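Local coordinates for predicted component of a thermophile-specific DNA repair system, contains a RAMP domain (Methanopyrus kandleri, PDB 4N0L), which probably binds crRNA as the RRM-like RAMP protein Csm3 of a type III-A CRISPR antiviral system, and carries a bound zinc ion, at residues 114-117 / 118-121; 238-241 / 242-246. All coordinates share one frame; numbering follows the deposited sequence.

Interaction 1: 114-117 / 118-121; sequences TCPV and CRIF. With ZN (zinc ion), chain C.
C115 and C118, three residues apart at the start of a short helix, bind one zinc ion, the SG of C115 and the SG of C118 each 2.3 Å from the metal. Their sulfurs reach it by different torsions: SG of C115 lies anti to the backbone N (chi1 -175°), whereas SG of C118 lies anti to its carbonyl carbon (chi1 -67°), and the two end 4.1 Å apart. This is a CxxC metal site, the two residues between the cysteines bringing both thiolates to the same side of the turn; H86 and C88, from an earlier part of the chain, complete the four-ligand shell. C115 is also the N-cap residue of helix 116-121. Its carbonyl oxygen accepts a hydrogen bond from the amide N of R119 at 2.9 Å, which ties the backbone of this ligand into the first helical turn. P116 suits the first turn, where its missing N-H costs no helical bond, and its ring packs on W66. Further along, V117 O accepts one from F121 N and also sits at the edge of the F121 ring, 3.5 Å from CD2. CG of R119 sits between its backbone N and carbonyl carbon, and from there the chain runs extended toward T114, with CA of P116 packed over one face of the guanidinium, 3.6 Å above its plane and toward its rim.

All eight residues are buried, and away from the metal the looser element is the T114-R119 bond. At the guanidinium edge, NH1 of R119 comes within 2.8 Å of OG1 of T114, but the angle at hydrogen is only 128° and the bond is weak; T114 OG1 also bonds E237, and the stronger partner of R119 is D241.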
loop_
_atom_site.group_PDB
_atom_site.type_symbol
_atom_site.label_atom_id
_atom_site.label_comp_id
_atom_site.label_asym_id
_atom_site.label_seq_id
_atom_site.Cartn_x
_atom_site.Cartn_y
_atom_site.Cartn_z
ATOM N N THR A 114 -7.577 16.434 3.693
ATOM C CA THR A 114 -6.730 15.377 4.244
ATOM C C THR A 114 -5.671 14.895 3.258
ATOM O O THR A 114 -5.785 15.101 2.050
ATOM C CB THR A 114 -7.561 14.160 4.694
ATOM O OG1 THR A 114 -8.272 13.619 3.575
ATOM C CG2 THR A 114 -8.546 14.553 5.790
ATOM N N CYS A 115 -4.639 14.250 3.794
ATOM C CA CYS A 115 -3.533 13.745 2.992
ATOM C C CYS A 115 -3.713 12.261 2.691
ATOM O O CYS A 115 -3.715 11.438 3.605
ATOM C CB CYS A 115 -2.202 13.975 3.710
ATOM S SG CYS A 115 -0.731 13.529 2.748
ATOM N N PRO A 116 -3.866 11.918 1.403
ATOM C CA PRO A 116 -4.029 10.529 0.955
ATOM C C PRO A 116 -2.852 9.645 1.354
ATOM O O PRO A 116 -3.059 8.516 1.794
ATOM C CB PRO A 116 -4.116 10.658 -0.568
ATOM C CG PRO A 116 -4.566 12.055 -0.805
ATOM C CD PRO A 116 -3.940 12.868 0.282
ATOM N N VAL A 117 -1.636 10.154 1.183
ATOM C CA VAL A 117 -0.430 9.416 1.545
ATOM C C VAL A 117 -0.445 8.965 3.001
ATOM O O VAL A 117 -0.347 7.775 3.300
ATOM C CB VAL A 117 0.838 10.257 1.312
ATOM C CG1 VAL A 117 2.074 9.494 1.776
ATOM C CG2 VAL A 117 0.960 10.640 -0.155
ATOM N N CYS A 118 -0.578 9.929 3.904
ATOM C CA CYS A 118 -0.465 9.668 5.334
ATOM C C CYS A 118 -1.699 8.977 5.925
ATOM O O CYS A 118 -1.570 8.139 6.817
ATOM C CB CYS A 118 -0.170 10.974 6.078
ATOM S SG CYS A 118 1.469 11.679 5.704
ATOM N N ARG A 119 -2.890 9.321 5.443
ATOM C CA ARG A 119 -4.110 8.722 5.987
ATOM C C ARG A 119 -4.226 7.236 5.617
ATOM O O ARG A 119 -4.815 6.447 6.358
ATOM C CB ARG A 119 -5.352 9.490 5.513
ATOM C CG ARG A 119 -5.866 9.081 4.139
ATOM C CD ARG A 119 -6.799 10.122 3.539
ATOM N NE ARG A 119 -7.379 9.651 2.284
ATOM C CZ ARG A 119 -7.839 10.446 1.322
ATOM N NH1 ARG A 119 -7.794 11.764 1.466
ATOM N NH2 ARG A 119 -8.344 9.916 0.213
ATOM N N ILE A 120 -3.653 6.861 4.475
ATOM C CA ILE A 120 -3.690 5.477 4.002
ATOM C C ILE A 120 -2.506 4.660 4.517
ATOM O O ILE A 120 -2.679 3.563 5.049
ATOM C CB ILE A 120 -3.707 5.407 2.455
ATOM C CG1 ILE A 120 -5.019 5.970 1.903
ATOM C CG2 ILE A 120 -3.514 3.976 1.976
ATOM C CD1 ILE A 120 -4.999 6.186 0.406
ATOM N N PHE A 121 -1.302 5.190 4.333
ATOM C CA PHE A 121 -0.088 4.442 4.636
ATOM C C PHE A 121 0.519 4.822 5.991
ATOM O O PHE A 121 1.626 4.399 6.328
ATOM C CB PHE A 121 0.937 4.645 3.519
ATOM C CG PHE A 121 0.491 4.107 2.184
ATOM C CD1 PHE A 121 0.613 2.759 1.882
ATOM C CD2 PHE A 121 -0.045 4.954 1.226
ATOM C CE1 PHE A 121 0.201 2.265 0.652
ATOM C CE2 PHE A 121 -0.457 4.467 -0.006
ATOM C CZ PHE A 121 -0.335 3.122 -0.293
HETATM ZN ZN ZN C . 0.851 13.540 4.446
#

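Interaction 2: 238-241 / 242-246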
loop_
_atom_site.group_PDB
_atom_site.type_symbol
_atom_site.label_atom_id
_atom_site.label_comp_id
_atom_site.label_asym_id
_atom_site.label_seq_id
_atom_site.Cartn_x
_atom_site.Cartn_y
_atom_site.Cartn_z
ATOM N N LEU A 238 -13.629 6.661 1.401
ATOM C CA LEU A 238 -13.557 5.235 1.095
ATOM C C LEU A 238 -13.136 4.953 -0.348
ATOM O O LEU A 238 -12.154 4.252 -0.592
ATOM C CB LEU A 238 -14.907 4.570 1.375
ATOM C CG LEU A 238 -15.087 3.152 0.834
ATOM C CD1 LEU A 238 -14.090 2.221 1.501
ATOM C CD2 LEU A 238 -16.509 2.664 1.047
ATOM N N GLU A 239 -13.885 5.499 -1.299
ATOM C CA GLU A 239 -13.608 5.257 -2.710
ATOM C C GLU A 239 -12.267 5.854 -3.118
ATOM O O GLU A 239 -11.508 5.239 -3.869
ATOM C CB GLU A 239 -14.724 5.821 -3.589
ATOM C CG GLU A 239 -14.444 5.683 -5.074
ATOM C CD GLU A 239 -15.681 5.869 -5.922
ATOM O OE1 GLU A 239 -16.691 6.382 -5.399
ATOM O OE2 GLU A 239 -15.644 5.494 -7.112
ATOM N N SER A 240 -11.986 7.056 -2.622
ATOM C CA SER A 240 -10.736 7.737 -2.929
ATOM C C SER A 240 -9.539 6.922 -2.452
ATOM O O SER A 240 -8.540 6.804 -3.164
ATOM C CB SER A 240 -10.711 9.129 -2.295
ATOM O OG SER A 240 -10.826 10.140 -3.283
ATOM N N ASP A 241 -9.652 6.351 -1.255
ATOM C CA ASP A 241 -8.584 5.530 -0.695
ATOM C C ASP A 241 -8.323 4.302 -1.563
ATOM O O ASP A 241 -7.171 3.961 -1.839
ATOM C CB ASP A 241 -8.927 5.087 0.729
ATOM C CG ASP A 241 -8.688 6.177 1.760
ATOM O OD1 ASP A 241 -8.221 7.275 1.386
ATOM O OD2 ASP A 241 -8.962 5.927 2.954
ATOM N N LEU A 242 -9.398 3.649 -1.992
ATOM C CA LEU A 242 -9.295 2.466 -2.837
ATOM C C LEU A 242 -8.603 2.796 -4.152
ATOM O O LEU A 242 -7.773 2.025 -4.635
ATOM C CB LEU A 242 -10.678 1.871 -3.103
ATOM C CG LEU A 242 -11.387 1.271 -1.889
ATOM C CD1 LEU A 242 -12.708 0.637 -2.296
ATOM C CD2 LEU A 242 -10.494 0.264 -1.176
ATOM N N LYS A 243 -8.950 3.945 -4.725
ATOM C CA LYS A 243 -8.314 4.421 -5.947
ATOM C C LYS A 243 -6.812 4.581 -5.769
ATOM O O LYS A 243 -6.028 4.141 -6.608
ATOM C CB LYS A 243 -8.929 5.750 -6.392
ATOM C CG LYS A 243 -8.486 6.194 -7.778
ATOM C CD LYS A 243 -8.288 7.699 -7.847
ATOM C CE LYS A 243 -9.574 8.438 -7.524
ATOM N NZ LYS A 243 -9.338 9.890 -7.305
ATOM N N TYR A 244 -6.419 5.210 -4.668
ATOM C CA TYR A 244 -5.013 5.489 -4.413
ATOM C C TYR A 244 -4.252 4.233 -3.995
ATOM O O TYR A 244 -3.090 4.059 -4.356
ATOM C CB TYR A 244 -4.880 6.582 -3.351
ATOM C CG TYR A 244 -5.424 7.920 -3.811
ATOM C CD1 TYR A 244 -5.234 8.354 -5.118
ATOM C CD2 TYR A 244 -6.137 8.742 -2.945
ATOM C CE1 TYR A 244 -5.729 9.570 -5.547
ATOM C CE2 TYR A 244 -6.638 9.961 -3.367
ATOM C CZ TYR A 244 -6.430 10.369 -4.670
ATOM O OH TYR A 244 -6.925 11.580 -5.101
ATOM N N LEU A 245 -4.913 3.356 -3.245
ATOM C CA LEU A 245 -4.317 2.079 -2.870
ATOM C C LEU A 245 -4.024 1.241 -4.114
ATOM O O LEU A 245 -2.916 0.727 -4.282
ATOM C CB LEU A 245 -5.232 1.310 -1.918
ATOM C CG LEU A 245 -4.762 -0.103 -1.564
ATOM C CD1 LEU A 245 -3.374 -0.062 -0.935
ATOM C CD2 LEU A 245 -5.754 -0.793 -0.642
ATOM N N MET A 246 -5.027 1.106 -4.979
ATOM C CA MET A 246 -4.862 0.407 -6.249
ATOM C C MET A 246 -3.778 1.067 -7.091
ATOM O O MET A 246 -2.943 0.385 -7.687
ATOM C CB MET A 246 -6.176 0.375 -7.032
ATOM C CG MET A 246 -7.248 -0.544 -6.467
ATOM S SD MET A 246 -6.729 -2.264 -6.369
ATOM C CE MET A 246 -8.219 -3.023 -5.722
HETATM O O HOH W 1 -10.361 11.603 -5.642
#
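The first turns of helix 238-255, an alpha-helix of the RAMP domain, carry this contact through successive i to i+4 backbone bonds between residues 238-241 and 242-245. L242 N bonds L238 O, K243 N bonds E239 O and Y244 N bonds S240 O in the same repeating way; L245 N to D241 O is the shortest, at 2.7 Å. Leucines suit the face turned into the protein: CD1 of L238 meets CD1 of L242 at 4.3 Å, and L242 packs further on L340 of helix 340-345. On another side Y244 turns its ring back toward the preceding turn, its CG anti to the carbonyl carbon (chi1 -65°), which brings CD2 to 3.1 Å from S240 O. Tyrosine fits here because its ring can pack edge-to-face with W66 while its hydroxyl bonds E111. D241 is buried, a place where a carboxylate needs partners: OD2 is held by R171 and by the hydroxyl of Y230, and OD1 by R119, whose positive charge, with that of R171, would be expected to stabilise the anion. S240 and K243, partly exposed, are small and long polar residues joined through solvent. The lysine chain kinks twice along its length, bringing NZ of K243 to a water that accepts a hydrogen bond from NZ at 2.6 Å, and the same water lies 2.8 Å from S240 OG.

Overall arrangement
Interactions 1 and 2 lie in series along the chain, with centres about 10 Å apart, and their helices, 116-121 and 238-255, touch directly. The junction is polar at its heart: R119 NE forms a salt bridge with D241 OD1 at 2.7 Å. Packing flanks it: I120 CG1 lies 3.5 Å from the carboxylate oxygen D241 OD1, and P116 CB lies 3.7 Å from Y244 CD2. The zinc belongs to interaction 1 alone, about 11 Å from the side chain of Y244, so interaction 2 supplies no ligand. Instead, residues 238-246 pack against the helix that presents C118, linking the metal-bound turn to a longer helix of the RAMP domain.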